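Local coordinates for Non-structural protein NS2 (Bluetongue virus, PDB 1UTY) that binds single-stranded RNA, the chain here being the N-terminal RNA-binding domain of a longer orbivirus phosphoprotein, at residues G24-A27 with K28-S31; R107-N111 with G112-D116; P142-P145 with G146-R149. All blocks are in the same frame, centred on the assembly; numbering follows the deposited sequence.

Contact 1: G24-A27 with K28-S31; sequences GAIA and KLSS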
loop_
_atom_site.group_PDB
_atom_site.type_symbol
_atom_site.label_atom_id
_atom_site.label_comp_id
_atom_site.label_asym_id
_atom_site.label_seq_id
_atom_site.Cartn_x
_atom_site.Cartn_y
_atom_site.Cartn_z
ATOM N N GLY A 24 1.361 -20.861 7.678
ATOM C CA GLY A 24 1.198 -21.897 6.673
ATOM C C GLY A 24 1.556 -23.270 7.199
ATOM O O GLY A 24 0.852 -24.249 6.919
ATOM N N ALA A 25 2.650 -23.338 7.962
ATOM C CA ALA A 25 3.126 -24.596 8.542
ATOM C C ALA A 25 2.046 -25.187 9.435
ATOM O O ALA A 25 1.709 -26.363 9.324
ATOM C CB ALA A 25 4.437 -24.381 9.332
ATOM N N ILE A 26 1.493 -24.337 10.296
ATOM C CA ILE A 26 0.480 -24.711 11.272
ATOM C C ILE A 26 -0.826 -25.123 10.596
ATOM O O ILE A 26 -1.429 -26.122 10.963
ATOM C CB ILE A 26 0.266 -23.532 12.262
ATOM C CG1 ILE A 26 1.466 -23.389 13.214
ATOM C CG2 ILE A 26 -1.052 -23.656 13.027
ATOM C CD1 ILE A 26 1.945 -24.680 13.887
ATOM N N ALA A 27 -1.255 -24.357 9.604
ATOM C CA ALA A 27 -2.441 -24.710 8.845
ATOM C C ALA A 27 -2.275 -26.093 8.206
ATOM O O ALA A 27 -3.178 -26.937 8.289
ATOM C CB ALA A 27 -2.731 -23.647 7.796
ATOM N N LYS A 28 -1.110 -26.312 7.594
ATOM C CA LYS A 28 -0.756 -27.571 6.938
ATOM C C LYS A 28 -0.706 -28.724 7.933
ATOM O O LYS A 28 -1.301 -29.770 7.695
ATOM C CB LYS A 28 0.589 -27.436 6.205
ATOM C CG LYS A 28 0.930 -28.586 5.235
ATOM C CD LYS A 28 1.880 -28.112 4.135
ATOM C CE LYS A 28 2.658 -29.268 3.512
ATOM N NZ LYS A 28 1.827 -30.033 2.532
ATOM N N LEU A 29 -0.009 -28.516 9.048
ATOM C CA LEU A 29 0.060 -29.492 10.127
ATOM C C LEU A 29 -1.328 -29.902 10.649
ATOM O O LEU A 29 -1.522 -31.052 11.063
ATOM C CB LEU A 29 0.939 -28.967 11.283
ATOM C CG LEU A 29 0.518 -29.281 12.737
ATOM C CD1 LEU A 29 1.168 -30.555 13.254
ATOM C CD2 LEU A 29 0.793 -28.124 13.689
ATOM N N SER A 30 -2.276 -28.966 10.652
ATOM C CA SER A 30 -3.608 -29.241 11.197
ATOM C C SER A 30 -4.627 -29.549 10.100
ATOM O O SER A 30 -5.815 -29.693 10.375
ATOM C CB SER A 30 -4.076 -28.086 12.072
ATOM O OG SER A 30 -2.987 -27.572 12.824
ATOM N N SER A 31 -4.134 -29.651 8.865
ATOM C CA SER A 31 -4.933 -30.003 7.686
ATOM C C SER A 31 -6.031 -28.963 7.365
ATOM O O SER A 31 -7.146 -29.308 6.952
ATOM C CB SER A 31 -5.503 -31.431 7.807
ATOM O OG SER A 31 -4.482 -32.368 8.115
#

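Contact 2: R107-N111 with G112-D116; sequences RVQYN and GVMVD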
loop_
_atom_site.group_PDB
_atom_site.type_symbol
_atom_site.label_atom_id
_atom_site.label_comp_id
_atom_site.label_asym_id
_atom_site.label_seq_id
_atom_site.Cartn_x
_atom_site.Cartn_y
_atom_site.Cartn_z
ATOM N N ARG A 107 -20.298 -16.653 -0.698
ATOM C CA ARG A 107 -21.032 -17.362 0.338
ATOM C C ARG A 107 -20.050 -18.180 1.165
ATOM O O ARG A 107 -19.166 -18.842 0.616
ATOM C CB ARG A 107 -22.070 -18.287 -0.273
ATOM C CG ARG A 107 -23.441 -17.679 -0.380
ATOM C CD ARG A 107 -24.383 -18.502 -1.209
ATOM N NE ARG A 107 -25.002 -19.570 -0.430
ATOM C CZ ARG A 107 -26.015 -19.399 0.418
ATOM N NH1 ARG A 107 -26.520 -18.186 0.625
ATOM N NH2 ARG A 107 -26.525 -20.443 1.066
ATOM N N VAL A 108 -20.213 -18.125 2.486
ATOM C CA VAL A 108 -19.323 -18.807 3.422
ATOM C C VAL A 108 -20.053 -19.322 4.667
ATOM O O VAL A 108 -21.116 -18.803 5.050
ATOM C CB VAL A 108 -18.139 -17.901 3.890
ATOM C CG1 VAL A 108 -17.103 -17.720 2.781
ATOM C CG2 VAL A 108 -18.639 -16.558 4.415
ATOM N N GLN A 109 -19.456 -20.344 5.281
ATOM C CA GLN A 109 -19.855 -20.854 6.592
ATOM C C GLN A 109 -19.562 -19.833 7.694
ATOM O O GLN A 109 -18.402 -19.441 7.896
ATOM C CB GLN A 109 -19.106 -22.154 6.910
ATOM C CG GLN A 109 -19.764 -23.408 6.365
ATOM C CD GLN A 109 -19.732 -24.589 7.343
ATOM O OE1 GLN A 109 -19.318 -24.452 8.496
ATOM N NE2 GLN A 109 -20.165 -25.744 6.875
ATOM N N TYR A 110 -20.623 -19.400 8.377
ATOM C CA TYR A 110 -20.530 -18.589 9.595
ATOM C C TYR A 110 -21.357 -19.247 10.695
ATOM O O TYR A 110 -22.563 -19.483 10.518
ATOM C CB TYR A 110 -21.025 -17.164 9.353
ATOM C CG TYR A 110 -20.568 -16.159 10.395
ATOM C CD1 TYR A 110 -19.260 -16.185 10.902
ATOM C CD2 TYR A 110 -21.440 -15.174 10.867
ATOM C CE1 TYR A 110 -18.839 -15.263 11.849
ATOM C CE2 TYR A 110 -21.022 -14.239 11.817
ATOM C CZ TYR A 110 -19.725 -14.291 12.304
ATOM O OH TYR A 110 -19.305 -13.375 13.248
ATOM N N ASN A 111 -20.704 -19.539 11.821
ATOM C CA ASN A 111 -21.292 -20.336 12.907
ATOM C C ASN A 111 -21.888 -21.637 12.381
ATOM O O ASN A 111 -23.017 -21.992 12.712
ATOM C CB ASN A 111 -22.343 -19.537 13.702
ATOM C CG ASN A 111 -21.894 -18.115 14.014
ATOM O OD1 ASN A 111 -20.765 -17.881 14.482
ATOM N ND2 ASN A 111 -22.782 -17.153 13.758
ATOM N N GLY A 112 -21.127 -22.325 11.537
ATOM C CA GLY A 112 -21.574 -23.550 10.894
ATOM C C GLY A 112 -22.770 -23.415 9.963
ATOM O O GLY A 112 -23.482 -24.394 9.762
ATOM N N VAL A 113 -23.005 -22.222 9.406
ATOM C CA VAL A 113 -24.148 -21.993 8.496
ATOM C C VAL A 113 -23.756 -21.138 7.278
ATOM O O VAL A 113 -22.920 -20.223 7.393
ATOM C CB VAL A 113 -25.394 -21.345 9.209
ATOM C CG1 VAL A 113 -26.687 -21.716 8.491
ATOM C CG2 VAL A 113 -25.489 -21.734 10.691
ATOM N N MET A 114 -24.372 -21.436 6.128
ATOM C CA MET A 114 -24.051 -20.777 4.854
ATOM C C MET A 114 -24.736 -19.419 4.678
ATOM O O MET A 114 -25.969 -19.332 4.639
ATOM C CB MET A 114 -24.375 -21.687 3.660
ATOM C CG MET A 114 -23.493 -22.941 3.534
ATOM S SD MET A 114 -21.739 -22.687 3.053
ATOM C CE MET A 114 -21.820 -21.252 1.998
ATOM N N VAL A 115 -23.926 -18.367 4.559
ATOM C CA VAL A 115 -24.428 -16.995 4.438
ATOM C C VAL A 115 -23.744 -16.227 3.296
ATOM O O VAL A 115 -22.590 -16.483 2.963
ATOM C CB VAL A 115 -24.288 -16.194 5.779
ATOM C CG1 VAL A 115 -25.149 -14.927 5.760
ATOM C CG2 VAL A 115 -24.658 -17.057 7.004
ATOM N N ASP A 116 -24.486 -15.301 2.690
ATOM C CA ASP A 116 -23.944 -14.362 1.721
ATOM C C ASP A 116 -23.066 -13.355 2.451
ATOM O O ASP A 116 -23.488 -12.793 3.456
ATOM C CB ASP A 116 -25.085 -13.639 1.029
ATOM C CG ASP A 116 -25.951 -14.572 0.225
ATOM O OD1 ASP A 116 -25.550 -14.905 -0.911
ATOM O OD2 ASP A 116 -27.043 -15.021 0.638
#

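Contact 3: P142-P145 with G146-R149; sequences PDLP and GVMR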
loop_
_atom_site.group_PDB
_atom_site.type_symbol
_atom_site.label_atom_id
_atom_site.label_comp_id
_atom_site.label_asym_id
_atom_site.label_seq_id
_atom_site.Cartn_x
_atom_site.Cartn_y
_atom_site.Cartn_z
ATOM N N PRO A 142 18.565 6.936 -2.619
ATOM C CA PRO A 142 18.412 7.302 -4.033
ATOM C C PRO A 142 19.160 8.583 -4.344
ATOM O O PRO A 142 19.268 9.453 -3.476
ATOM C CB PRO A 142 16.898 7.511 -4.181
ATOM C CG PRO A 142 16.411 7.793 -2.796
ATOM C CD PRO A 142 17.277 6.962 -1.896
ATOM N N ASP A 143 19.708 8.670 -5.554
ATOM C CA ASP A 143 20.261 9.913 -6.051
ATOM C C ASP A 143 19.121 10.724 -6.642
ATOM O O ASP A 143 18.592 10.379 -7.702
ATOM C CB ASP A 143 21.347 9.671 -7.108
ATOM C CG ASP A 143 22.542 8.931 -6.549
ATOM O OD1 ASP A 143 23.433 9.587 -5.958
ATOM O OD2 ASP A 143 22.672 7.689 -6.643
ATOM N N LEU A 144 18.738 11.789 -5.946
ATOM C CA LEU A 144 17.620 12.621 -6.389
ATOM C C LEU A 144 18.066 14.040 -6.733
ATOM O O LEU A 144 18.749 14.686 -5.936
ATOM C CB LEU A 144 16.496 12.622 -5.341
ATOM C CG LEU A 144 15.953 11.262 -4.875
ATOM C CD1 LEU A 144 14.912 11.429 -3.779
ATOM C CD2 LEU A 144 15.374 10.450 -6.032
ATOM N N PRO A 145 17.692 14.521 -7.924
ATOM C CA PRO A 145 18.033 15.887 -8.339
ATOM C C PRO A 145 17.567 16.928 -7.320
ATOM O O PRO A 145 16.491 16.785 -6.733
ATOM C CB PRO A 145 17.274 16.052 -9.658
ATOM C CG PRO A 145 17.118 14.684 -10.164
ATOM C CD PRO A 145 16.915 13.812 -8.957
ATOM N N GLY A 146 18.394 17.952 -7.110
ATOM C CA GLY A 146 18.129 19.000 -6.139
ATOM C C GLY A 146 17.965 18.532 -4.700
ATOM O O GLY A 146 17.579 19.329 -3.848
ATOM N N VAL A 147 18.244 17.256 -4.429
ATOM C CA VAL A 147 18.164 16.704 -3.075
ATOM C C VAL A 147 19.568 16.407 -2.542
ATOM O O VAL A 147 20.229 15.463 -2.971
ATOM C CB VAL A 147 17.257 15.434 -3.001
ATOM C CG1 VAL A 147 17.166 14.908 -1.590
ATOM C CG2 VAL A 147 15.859 15.748 -3.516
ATOM N N MET A 148 20.024 17.251 -1.625
ATOM C CA MET A 148 21.347 17.106 -1.027
ATOM C C MET A 148 21.254 16.276 0.246
ATOM O O MET A 148 20.166 16.108 0.810
ATOM C CB MET A 148 21.952 18.479 -0.725
ATOM C CG MET A 148 23.012 18.943 -1.726
ATOM S SD MET A 148 22.412 19.084 -3.434
ATOM C CE MET A 148 21.418 20.602 -3.357
ATOM N N ARG A 149 22.397 15.751 0.680
ATOM C CA ARG A 149 22.484 14.991 1.926
ATOM C C ARG A 149 22.513 15.903 3.152
ATOM O O ARG A 149 23.092 16.987 3.117
ATOM C CB ARG A 149 23.723 14.090 1.920
ATOM C CG ARG A 149 23.785 13.097 0.766
ATOM C CD ARG A 149 22.746 11.997 0.820
ATOM N NE ARG A 149 22.791 11.166 -0.380
ATOM C CZ ARG A 149 21.774 10.974 -1.215
ATOM N NH1 ARG A 149 20.595 11.552 -1.000
ATOM N NH2 ARG A 149 21.939 10.193 -2.275
#

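Contact 1: G24-A27 with K28-S31
Ser30 turns back onto Ile26 at the C-terminal end of helix 22-29. Ser30 CB lies 3.5 Å from Ile26 O. From there Ser30 OG, lying beside its own backbone N (chi1 -38°), comes within 2.8 Å of Ile26 O and donates a hydrogen bond to it. Ser30 N is also bonded to Ile26 O, at 3.0 Å. The two donors reach Ile26 O from opposite faces of its carbonyl plane, tilted 26° and 27° out of it. This last-turn carbonyl is therefore gripped twice by one residue. Ser30 N makes a further, weak bond to Ala27 O.

Upstream the helix is regular. Lys28 N bonds to Gly24 O, and Leu29 N bonds to Ala25 O at 2.8 Å. Ile26 and Leu29 lie side by side and point the same way. Their outer methyls touch, Ile26 CD1 to Leu29 CD2 at 3.6 Å. Ile26 also packs on Phe45 and Pro47 of strand 44-48, and Ser30 touches Pro47, so this flank of the helix rests on an outermost strand of the chain's sheet.

Ser30 is the first residue to leave helical angles. Ser31 follows with positive phi and bonds through its N to Lys28 O at 3.1 Å. Gln32 N reaches back to Ala27 O. The arrangement is a Schellman motif, with Ser31 as its C-prime residue.

Contact 2: R107-N111 with G112-D116
Arg107 and Asp116 face each other across the hairpin and form a salt bridge, Arg107 NH1 to Asp116 OD2 at 3.2 Å. The carboxylate stands at the edge of the guanidinium, with the two planes 60° apart. Met114 crosses the arginine side chain at about a right angle, and Met114 CB lies 3.6 Å from Arg107 NH2. The methionine chain is bent at chi2 (-70°) and again at chi3. This folds Met114 CE back over the neighbouring strand, 3.5 Å from Val108 N. Met114 SD lies 3.9 Å from Gln109 CG. Arg107, Gln109, Met114 and Asp116 all share this face of the sheet.

The backbone sets these side chains opposite one another. Val108 and Val115 are a hydrogen-bonded antiparallel pair, with bonds Val108 N to Val115 O and Val115 N to Val108 O, both 2.9 Å. Arg107 with Asp116 and Gln109 with Met114 are the non-hydrogen-bonded pairs. At the turn Tyr110 N bonds to Val113 O, and Asn111 and Gly112, both with positive phi, reverse the chain. On the other face Tyr110 CB makes a looser contact with Val115 CG2, at 4.3 Å. There Asn111 ND2 also lies over one face of the Tyr110 ring, toward its rim.

Further out, Val108 and Tyr110 pack on Pro53 of a loop, and Asn50 ND2 bonds to Gln109 O. Met114 packs on Met148 of the second subunit. The contact is the turn end of the hairpin of strands 97-110 and 113-123. Arg107 pairs with an antiparallel strand of the second subunit, so the sheet continues across the interface.

Contact 3: P142-P145 with G146-R149
Val147 packs back against Leu144, and this is the tight part of the contact. Val147 CG2 sits 3.7 Å from Leu144 CB. With Val147 CG2 beside the backbone N (chi1 -179° for CG1), that methyl also comes 3.4 Å from Pro145 O. Both Leu144 and Val147 are buried. Val147 N donates to Leu144 O at 3.0 Å.

The other end is more open. Arg149 bends at chi2 (-68°) and brings its guanidinium back to Pro142. Arg149 NH2 donates to Pro142 O at 3.0 Å. The oxygen lies near the guanidinium plane, but the nitrogen stands 51° out of the carbonyl plane. The exposed Asp143 is held more loosely: its OD1 is 4.0 Å from Arg149 NH2, too far for a salt bridge, though the opposite charges probably still attract.

The second subunit covers much of the loop. Leu144 packs on its Tyr34, whose OH is hydrogen-bonded to Pro145 O, and Val147 packs on its Thr106. Met148 pairs with an antiparallel strand of that subunit. Leu144 to Val147 form a type II beta turn, with Pro145 and Gly146, the latter at positive phi, as its central pair.

Overall arrangement
The three contacts follow one another along the chain; none nests within or crosses another. Contact 1 comes first and ends helix 22-29 before strand 34-39. Contact 2 closes the hairpin that joins strands 97-110 and 113-123, neighbours inside the mixed sheet. After strand 113-123 a long loop leads to contact 3, where a turn enters the short strand 148-149. Contacts 1 and 2 have centres about 22 Å apart. Contact 3 lies on the opposite side of the chain's centre from both, about 54 Å from contact 2 between centres. Contacts 2 and 3 both touch the second subunit, so the hairpin and the distant arm each help to join the two chains.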